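Local coordinates for heterokaryon incompatibility protein s (Podospora anserina, PDB 2WVQ), which triggers heterokaryon incompatibility by interacting with het-S from incompatible cells and forms the prion behind the non-Mendelian trait [het-s], at residues A[183-188]-A[212-217]. The protein carries 2 engineered substitutions. Residues are numbered along the deposited sequence; the frame is centred on the assembly and turned at random.
Sequences VCHKLA and DAAMSD
A188 and A214 meet methyl to methyl, their CB atoms 4.1 Å apart, where helix 181-191 packs against the first turn of helix 213-224 in the globular domain. The two local axes come within 8.9 Å and cross at -50°. The A214 methyl points toward helix 181-191, lying between A188 and H185, three residues apart on that helix. H185 CG lies anti to its carbonyl carbon (chi1 -75°), which swings the ring towards the second helix; its ND1 stands 3.9 Å from A214 CB, with the ring turned obliquely to that methyl. A188 CB in turn rests over the backbone of the first turn, 3.8 Å from A214 O. At the start of helix 213-224, D212 is the N-cap: its OD1, approached from well above the carboxylate plane, accepts a nearly straight bond from M215 N (3.1 Å, 168°), while OD2 forms a salt bridge with R58 of helix 42-62. The M215 side chain leaves its backbone away from helix 181-191 and touches R58 and I192. Between the two helices the chemistry is thus van der Waals contact among methyls, an imidazole and backbone, whereas the capping bond secures the start of helix 213-224 and the D212–R58 salt bridge ties it to helix 42-62.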
ATOM      1  N   VAL A 183      16.100 -11.987  22.242  1.00 38.42           N
ATOM      2  CA  VAL A 183      15.226 -11.100  23.041  1.00 38.14           C
ATOM      3  C   VAL A 183      13.736 -11.226  22.646  1.00 38.17           C
ATOM      4  O   VAL A 183      12.856 -11.332  23.515  1.00 37.44           O
ATOM      5  CB  VAL A 183      15.709  -9.608  22.950  1.00 38.02           C
ATOM      6  CG1 VAL A 183      14.680  -8.659  23.521  1.00 39.04           C
ATOM      7  CG2 VAL A 183      17.066  -9.415  23.667  1.00 37.53           C
ATOM      8  N   CYS A 184      13.451 -11.226  21.345  1.00 37.75           N
ATOM      9  CA  CYS A 184      12.051 -11.358  20.893  1.00 39.08           C
ATOM     10  C   CYS A 184      11.438 -12.723  21.240  1.00 38.79           C
ATOM     11  O   CYS A 184      10.260 -12.817  21.603  1.00 39.37           O
ATOM     12  CB  CYS A 184      11.902 -11.054  19.402  1.00 38.73           C
ATOM     13  SG  CYS A 184      12.129  -9.317  19.008  1.00 41.50           S
ATOM     14  N   HIS A 185      12.245 -13.773  21.164  1.00 39.91           N
ATOM     15  CA  HIS A 185      11.792 -15.098  21.578  1.00 40.13           C
ATOM     16  C   HIS A 185      11.385 -15.141  23.052  1.00 39.47           C
ATOM     17  O   HIS A 185      10.289 -15.613  23.357  1.00 38.98           O
ATOM     18  CB  HIS A 185      12.824 -16.170  21.231  1.00 41.41           C
ATOM     19  CG  HIS A 185      12.856 -16.520  19.772  1.00 43.45           C
ATOM     20  ND1 HIS A 185      11.711 -16.711  19.025  1.00 45.38           N
ATOM     21  CD2 HIS A 185      13.895 -16.737  18.930  1.00 45.21           C
ATOM     22  CE1 HIS A 185      12.043 -17.011  17.782  1.00 45.76           C
ATOM     23  NE2 HIS A 185      13.362 -17.029  17.697  1.00 46.60           N
ATOM     24  N   LYS A 186      12.246 -14.638  23.949  1.00 38.73           N
ATOM     25  CA  LYS A 186      11.930 -14.569  25.406  1.00 37.85           C
ATOM     26  C   LYS A 186      10.634 -13.798  25.696  1.00 36.78           C
ATOM     27  O   LYS A 186       9.797 -14.209  26.499  1.00 35.28           O
ATOM     28  CB  LYS A 186      13.104 -13.993  26.225  1.00 37.73           C
ATOM     29  CG  LYS A 186      14.128 -15.053  26.618  1.00 38.11           C
ATOM     30  CD  LYS A 186      15.159 -14.552  27.656  1.00 39.76           C
ATOM     31  CE  LYS A 186      14.955 -15.201  29.054  1.00 41.85           C
ATOM     32  NZ  LYS A 186      13.518 -15.080  29.537  1.00 41.52           N
ATOM     33  N   LEU A 187      10.483 -12.677  25.010  1.00 35.73           N
ATOM     34  CA  LEU A 187       9.342 -11.817  25.163  1.00 35.28           C
ATOM     35  C   LEU A 187       8.025 -12.504  24.784  1.00 35.44           C
ATOM     36  O   LEU A 187       7.040 -12.373  25.511  1.00 34.58           O
ATOM     37  CB  LEU A 187       9.581 -10.566  24.332  1.00 34.95           C
ATOM     38  CG  LEU A 187       9.913  -9.215  24.986  1.00 33.95           C
ATOM     39  CD1 LEU A 187      10.207  -9.163  26.504  1.00 30.16           C
ATOM     40  CD2 LEU A 187      10.952  -8.530  24.179  1.00 34.48           C
ATOM     41  N   ALA A 188       8.036 -13.252  23.675  1.00 36.59           N
ATOM     42  CA  ALA A 188       6.885 -14.029  23.194  1.00 37.74           C
ATOM     43  C   ALA A 188       6.593 -15.187  24.154  1.00 39.84           C
ATOM     44  O   ALA A 188       5.453 -15.627  24.275  1.00 40.94           O
ATOM     45  CB  ALA A 188       7.160 -14.560  21.802  1.00 36.81           C
ATOM     46  N   ASP A 212       3.599 -13.813  12.742  1.00 39.90           N
ATOM     47  CA  ASP A 212       4.410 -13.740  13.962  1.00 39.64           C
ATOM     48  C   ASP A 212       4.933 -15.128  14.354  1.00 40.23           C
ATOM     49  O   ASP A 212       4.333 -15.799  15.220  1.00 40.32           O
ATOM     50  CB  ASP A 212       3.576 -13.143  15.098  1.00 38.80           C
ATOM     51  CG  ASP A 212       4.405 -12.832  16.342  1.00 39.66           C
ATOM     52  OD1 ASP A 212       5.549 -13.329  16.461  1.00 39.90           O
ATOM     53  OD2 ASP A 212       3.884 -12.129  17.219  1.00 39.82           O
ATOM     54  N   ALA A 213       6.039 -15.544  13.723  1.00 40.08           N
ATOM     55  CA  ALA A 213       6.693 -16.849  13.982  1.00 40.83           C
ATOM     56  C   ALA A 213       7.108 -17.062  15.445  1.00 41.13           C
ATOM     57  O   ALA A 213       7.015 -18.188  15.953  1.00 42.13           O
ATOM     58  CB  ALA A 213       7.886 -17.041  13.077  1.00 40.07           C
ATOM     59  N   ALA A 214       7.576 -16.001  16.099  1.00 40.94           N
ATOM     60  CA  ALA A 214       7.944 -16.043  17.519  1.00 41.50           C
ATOM     61  C   ALA A 214       6.771 -16.495  18.419  1.00 41.95           C
ATOM     62  O   ALA A 214       6.937 -17.402  19.255  1.00 41.32           O
ATOM     63  CB  ALA A 214       8.532 -14.706  17.968  1.00 41.06           C
ATOM     64  N   MET A 215       5.591 -15.911  18.199  1.00 41.90           N
ATOM     65  CA  MET A 215       4.349 -16.317  18.897  1.00 42.24           C
ATOM     66  C   MET A 215       3.894 -17.704  18.499  1.00 41.59           C
ATOM     67  O   MET A 215       3.461 -18.503  19.327  1.00 41.47           O
ATOM     68  CB  MET A 215       3.222 -15.309  18.638  1.00 42.69           C
ATOM     69  CG  MET A 215       1.901 -15.645  19.350  1.00 42.69           C
ATOM     70  SD  MET A 215       0.543 -14.471  19.157  1.00 43.80           S
ATOM     71  CE  MET A 215       1.253 -12.858  19.513  1.00 41.89           C
ATOM     72  N   SER A 216       3.988 -17.998  17.214  1.00 41.72           N
ATOM     73  CA  SER A 216       3.641 -19.318  16.725  1.00 41.65           C
ATOM     74  C   SER A 216       4.491 -20.403  17.397  1.00 41.65           C
ATOM     75  O   SER A 216       3.964 -21.423  17.882  1.00 40.08           O
ATOM     76  CB  SER A 216       3.765 -19.352  15.205  1.00 41.17           C
ATOM     77  OG  SER A 216       3.129 -20.505  14.698  1.00 44.17           O
ATOM     78  N   ASP A 217       5.800 -20.164  17.460  1.00 42.15           N
ATOM     79  CA  ASP A 217       6.745 -21.125  18.069  1.00 42.24           C
ATOM     80  C   ASP A 217       6.586 -21.261  19.580  1.00 42.08           C
ATOM     81  O   ASP A 217       6.730 -22.358  20.127  1.00 43.06           O
ATOM     82  CB  ASP A 217       8.190 -20.751  17.738  1.00 42.46           C
ATOM     83  CG  ASP A 217       8.500 -20.848  16.249  1.00 43.72           C
ATOM     84  OD1 ASP A 217       7.682 -21.411  15.489  1.00 44.53           O
ATOM     85  OD2 ASP A 217       9.565 -20.341  15.835  1.00 46.93           O
TER